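Local atomic coordinates of putative exonuclease (Eubacterium rectale, PDB entry 3L0A), a protein that is a putative exonuclease of the PDDEXK-like clan, probably acting as a hydrolase, and binds a zinc ion. Residues 15-28 with 220-232. Sequence-based numbering, arbitrary orientation.
Sequences NKEYMSVSGYKDFA and MVEMNMPRILRVK
Tyr24 enters helix 220-232 as a knob, its side chain seated among Val221, Asn224, Met225 and Ile228. From CB, the chi1 of 168° sets CG opposite the backbone N and swings the ring across to the other helix. There CD1 lies 3.4 Å from Ile228 CD1, a tight carbon-carbon approach, and CE1 rests almost as close to the same methyl. The edge of the ring meets selenomethionine Met225, whose SE stands 5.4 Å from the Tyr24 ring centroid and 78° off its normal, a Met-aromatic contact. Farther out, Tyr24 CZ is 4.0 Å from Val221 CG2, which sits over one ring face, and OH ends beside the Val221 CA. Replacing Tyr24 with an alanine would probably leave a gap between Val221 and Ile228 and take the ring edge away from the Met225 selenium.

Ile228 is shared: its CG1 reaches Phe27 CB at 3.8 Å, while its CG2 lies over one face of the Phe27 ring and also meets the CE methyl of selenomethionine Met19. Lys232, fully extended, slides past Met19 in the opposite direction, and its NZ makes a weak hydrogen bond of 3.1 Å to Lys16 O. Phe27 also packs on Met41 and Leu44 of helix 37-45, its side chain about 10 Å from the zinc ion. With axes 10.5 Å apart, helices 21-28 and 220-232 cross nearly at right angles (85°), a packing that joins helix 21-28, near the start of the chain, to helix 211-232 in this PDDEXK-like family protein, near the four-cysteine zinc site.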
# COMPACT_ATOMS: atom_id res chain seq x y z
N ASN A 15 19.78 4.25 31.23
CA ASN A 15 20.23 3.64 29.96
C ASN A 15 21.72 3.66 29.72
O ASN A 15 22.20 2.87 28.92
CB ASN A 15 19.54 4.30 28.76
CG ASN A 15 18.11 3.86 28.61
OD1 ASN A 15 17.81 2.66 28.66
ND2 ASN A 15 17.22 4.82 28.44
N LYS A 16 22.44 4.56 30.39
CA LYS A 16 23.89 4.57 30.32
C LYS A 16 24.45 3.42 31.16
O LYS A 16 25.34 2.71 30.71
CB LYS A 16 24.45 5.93 30.75
CG LYS A 16 24.26 7.05 29.68
CD LYS A 16 25.19 8.29 29.87
CE LYS A 16 25.43 9.00 28.53
NZ LYS A 16 25.71 10.48 28.62
N GLU A 17 23.92 3.24 32.36
CA GLU A 17 24.38 2.18 33.28
C GLU A 17 23.92 0.75 32.88
O GLU A 17 24.60 -0.24 33.18
CB GLU A 17 23.96 2.49 34.74
CG GLU A 17 24.91 1.92 35.81
CD GLU A 17 24.57 2.39 37.23
OE1 GLU A 17 24.56 3.63 37.47
OE2 GLU A 17 24.33 1.52 38.12
N TYR A 18 22.79 0.64 32.19
CA TYR A 18 22.27 -0.68 31.87
C TYR A 18 21.99 -0.86 30.38
O TYR A 18 21.20 -0.12 29.81
CB TYR A 18 20.99 -0.90 32.68
CG TYR A 18 21.16 -0.96 34.21
CD1 TYR A 18 21.61 -2.12 34.86
CD2 TYR A 18 20.81 0.12 35.01
CE1 TYR A 18 21.75 -2.17 36.26
CE2 TYR A 18 20.94 0.07 36.41
CZ TYR A 18 21.42 -1.08 37.02
OH TYR A 18 21.53 -1.11 38.39
N MSE A 19 22.63 -1.85 29.75
CA MSE A 19 22.21 -2.32 28.42
C MSE A 19 20.79 -2.89 28.57
O MSE A 19 20.41 -3.35 29.65
CB MSE A 19 23.16 -3.40 27.90
CG MSE A 19 22.82 -4.01 26.53
SE MSE A 19 22.84 -2.77 25.09
CE MSE A 19 24.44 -1.82 25.58
N SER A 20 20.02 -2.83 27.51
CA SER A 20 18.67 -3.32 27.54
C SER A 20 18.39 -3.98 26.21
O SER A 20 19.15 -3.81 25.24
CB SER A 20 17.67 -2.18 27.77
OG SER A 20 17.28 -1.53 26.56
N VAL A 21 17.31 -4.74 26.15
CA VAL A 21 16.98 -5.39 24.89
C VAL A 21 16.78 -4.32 23.83
O VAL A 21 17.20 -4.48 22.69
CB VAL A 21 15.72 -6.23 25.00
CG1 VAL A 21 15.13 -6.50 23.56
CG2 VAL A 21 16.02 -7.51 25.74
N SER A 22 16.13 -3.22 24.22
CA SER A 22 15.85 -2.12 23.28
C SER A 22 17.15 -1.41 22.89
O SER A 22 17.38 -1.19 21.72
CB SER A 22 14.85 -1.09 23.85
OG SER A 22 14.36 -0.22 22.81
N GLY A 23 17.98 -1.09 23.87
CA GLY A 23 19.36 -0.62 23.60
C GLY A 23 20.15 -1.46 22.60
O GLY A 23 20.79 -0.95 21.68
N TYR A 24 20.12 -2.76 22.77
CA TYR A 24 20.88 -3.64 21.92
C TYR A 24 20.42 -3.52 20.48
O TYR A 24 21.23 -3.35 19.59
CB TYR A 24 20.71 -5.08 22.40
CG TYR A 24 21.22 -6.11 21.43
CD1 TYR A 24 22.56 -6.44 21.38
CD2 TYR A 24 20.34 -6.77 20.58
CE1 TYR A 24 23.02 -7.37 20.50
CE2 TYR A 24 20.80 -7.71 19.68
CZ TYR A 24 22.15 -8.01 19.64
OH TYR A 24 22.61 -8.97 18.78
N LYS A 25 19.10 -3.62 20.26
CA LYS A 25 18.55 -3.52 18.93
C LYS A 25 18.89 -2.18 18.23
O LYS A 25 19.09 -2.16 17.01
CB LYS A 25 17.03 -3.77 18.94
CG LYS A 25 16.57 -5.21 19.26
CD LYS A 25 15.05 -5.25 19.38
CE LYS A 25 14.48 -6.67 19.39
NZ LYS A 25 12.98 -6.67 19.12
N ASP A 26 18.95 -1.06 18.97
CA ASP A 26 19.36 0.23 18.38
C ASP A 26 20.68 0.02 17.63
O ASP A 26 20.82 0.35 16.44
CB ASP A 26 19.53 1.34 19.43
CG ASP A 26 18.20 1.79 20.09
OD1 ASP A 26 17.10 1.67 19.46
OD2 ASP A 26 18.29 2.30 21.26
N PHE A 27 21.64 -0.58 18.33
CA PHE A 27 22.91 -0.89 17.72
C PHE A 27 22.84 -2.03 16.73
O PHE A 27 23.31 -1.86 15.60
CB PHE A 27 23.97 -1.15 18.78
CG PHE A 27 24.36 0.07 19.55
CD1 PHE A 27 25.30 0.94 19.03
CD2 PHE A 27 23.77 0.36 20.76
CE1 PHE A 27 25.68 2.10 19.75
CE2 PHE A 27 24.13 1.48 21.49
CZ PHE A 27 25.09 2.36 20.98
N ALA A 28 22.23 -3.16 17.10
CA ALA A 28 22.39 -4.39 16.30
C ALA A 28 21.31 -4.66 15.27
O ALA A 28 21.55 -5.40 14.30
CB ALA A 28 22.52 -5.58 17.19
N MSE A 220 23.90 -14.99 19.04
CA MSE A 220 24.08 -13.79 18.22
C MSE A 220 24.33 -12.52 19.05
O MSE A 220 25.15 -11.68 18.66
CB MSE A 220 22.86 -13.57 17.31
CG MSE A 220 22.86 -14.45 16.02
SE MSE A 220 24.56 -14.36 15.01
CE MSE A 220 24.38 -12.52 14.32
N VAL A 221 23.64 -12.39 20.18
CA VAL A 221 23.87 -11.28 21.10
C VAL A 221 25.32 -11.28 21.56
O VAL A 221 25.99 -10.25 21.48
CB VAL A 221 22.95 -11.35 22.34
CG1 VAL A 221 23.32 -10.29 23.34
CG2 VAL A 221 21.51 -11.20 21.91
N GLU A 222 25.79 -12.45 22.00
CA GLU A 222 27.18 -12.64 22.39
C GLU A 222 28.18 -12.22 21.32
O GLU A 222 29.19 -11.61 21.65
CB GLU A 222 27.46 -14.11 22.78
CG GLU A 222 28.84 -14.36 23.44
CD GLU A 222 29.02 -15.81 23.92
OE1 GLU A 222 28.14 -16.65 23.59
OE2 GLU A 222 30.04 -16.12 24.63
N MSE A 223 27.91 -12.55 20.05
CA MSE A 223 28.86 -12.24 18.95
C MSE A 223 28.96 -10.74 18.67
O MSE A 223 30.02 -10.25 18.29
CB MSE A 223 28.52 -12.95 17.63
CG MSE A 223 28.62 -14.48 17.62
SE MSE A 223 30.29 -15.30 18.28
CE MSE A 223 29.86 -15.72 20.16
N ASN A 224 27.84 -10.03 18.83
CA ASN A 224 27.75 -8.61 18.52
C ASN A 224 28.12 -7.68 19.67
O ASN A 224 28.46 -6.53 19.42
CB ASN A 224 26.35 -8.26 18.07
CG ASN A 224 26.05 -8.78 16.69
OD1 ASN A 224 25.12 -9.55 16.50
ND2 ASN A 224 26.85 -8.38 15.72
N MSE A 225 28.06 -8.15 20.91
CA MSE A 225 28.23 -7.24 22.04
C MSE A 225 29.61 -6.56 22.11
O MSE A 225 29.68 -5.39 22.50
CB MSE A 225 27.91 -7.91 23.39
CG MSE A 225 26.45 -7.97 23.74
SE MSE A 225 25.75 -6.22 23.98
CE MSE A 225 26.65 -5.75 25.59
N PRO A 226 30.71 -7.29 21.78
CA PRO A 226 32.01 -6.59 21.87
C PRO A 226 32.06 -5.31 21.01
O PRO A 226 32.44 -4.25 21.50
CB PRO A 226 33.03 -7.65 21.39
CG PRO A 226 32.36 -9.00 21.61
CD PRO A 226 30.86 -8.73 21.47
N ARG A 227 31.63 -5.40 19.76
CA ARG A 227 31.58 -4.22 18.90
C ARG A 227 30.69 -3.10 19.50
O ARG A 227 31.09 -1.93 19.48
CB ARG A 227 31.05 -4.57 17.51
CG ARG A 227 30.73 -3.36 16.63
CD ARG A 227 31.95 -2.39 16.42
NE ARG A 227 31.58 -1.26 15.54
CZ ARG A 227 32.42 -0.38 14.98
NH1 ARG A 227 33.73 -0.44 15.20
NH2 ARG A 227 31.94 0.57 14.20
N ILE A 228 29.50 -3.48 19.99
CA ILE A 228 28.61 -2.57 20.72
C ILE A 228 29.38 -1.92 21.88
O ILE A 228 29.48 -0.70 21.96
CB ILE A 228 27.29 -3.29 21.25
CG1 ILE A 228 26.39 -3.73 20.09
CG2 ILE A 228 26.49 -2.39 22.24
CD1 ILE A 228 25.45 -4.91 20.44
N LEU A 229 29.95 -2.72 22.77
CA LEU A 229 30.66 -2.15 23.92
C LEU A 229 31.75 -1.14 23.53
O LEU A 229 31.92 -0.11 24.19
CB LEU A 229 31.23 -3.24 24.83
CG LEU A 229 30.15 -3.88 25.71
CD1 LEU A 229 30.61 -5.24 26.26
CD2 LEU A 229 29.78 -2.89 26.82
N ARG A 230 32.46 -1.42 22.45
CA ARG A 230 33.50 -0.51 21.94
C ARG A 230 32.87 0.83 21.60
O ARG A 230 33.34 1.89 22.02
CB ARG A 230 34.22 -1.11 20.71
CG ARG A 230 35.46 -1.99 21.04
CD ARG A 230 35.78 -3.05 19.95
NE ARG A 230 36.12 -2.50 18.63
CZ ARG A 230 35.82 -3.09 17.48
NH1 ARG A 230 35.17 -4.25 17.47
NH2 ARG A 230 36.17 -2.53 16.33
N VAL A 231 31.77 0.80 20.84
CA VAL A 231 31.12 2.04 20.40
C VAL A 231 30.54 2.90 21.58
O VAL A 231 30.78 4.11 21.65
CB VAL A 231 30.04 1.79 19.33
CG1 VAL A 231 29.55 3.11 18.79
CG2 VAL A 231 30.57 0.92 18.20
N LYS A 232 29.80 2.28 22.49
CA LYS A 232 29.22 2.98 23.65
C LYS A 232 30.27 3.60 24.56
O LYS A 232 29.97 4.56 25.25
CB LYS A 232 28.34 2.02 24.46
CG LYS A 232 27.67 2.59 25.74
CD LYS A 232 26.69 1.54 26.33
CE LYS A 232 25.89 1.99 27.58
NZ LYS A 232 25.11 0.84 28.22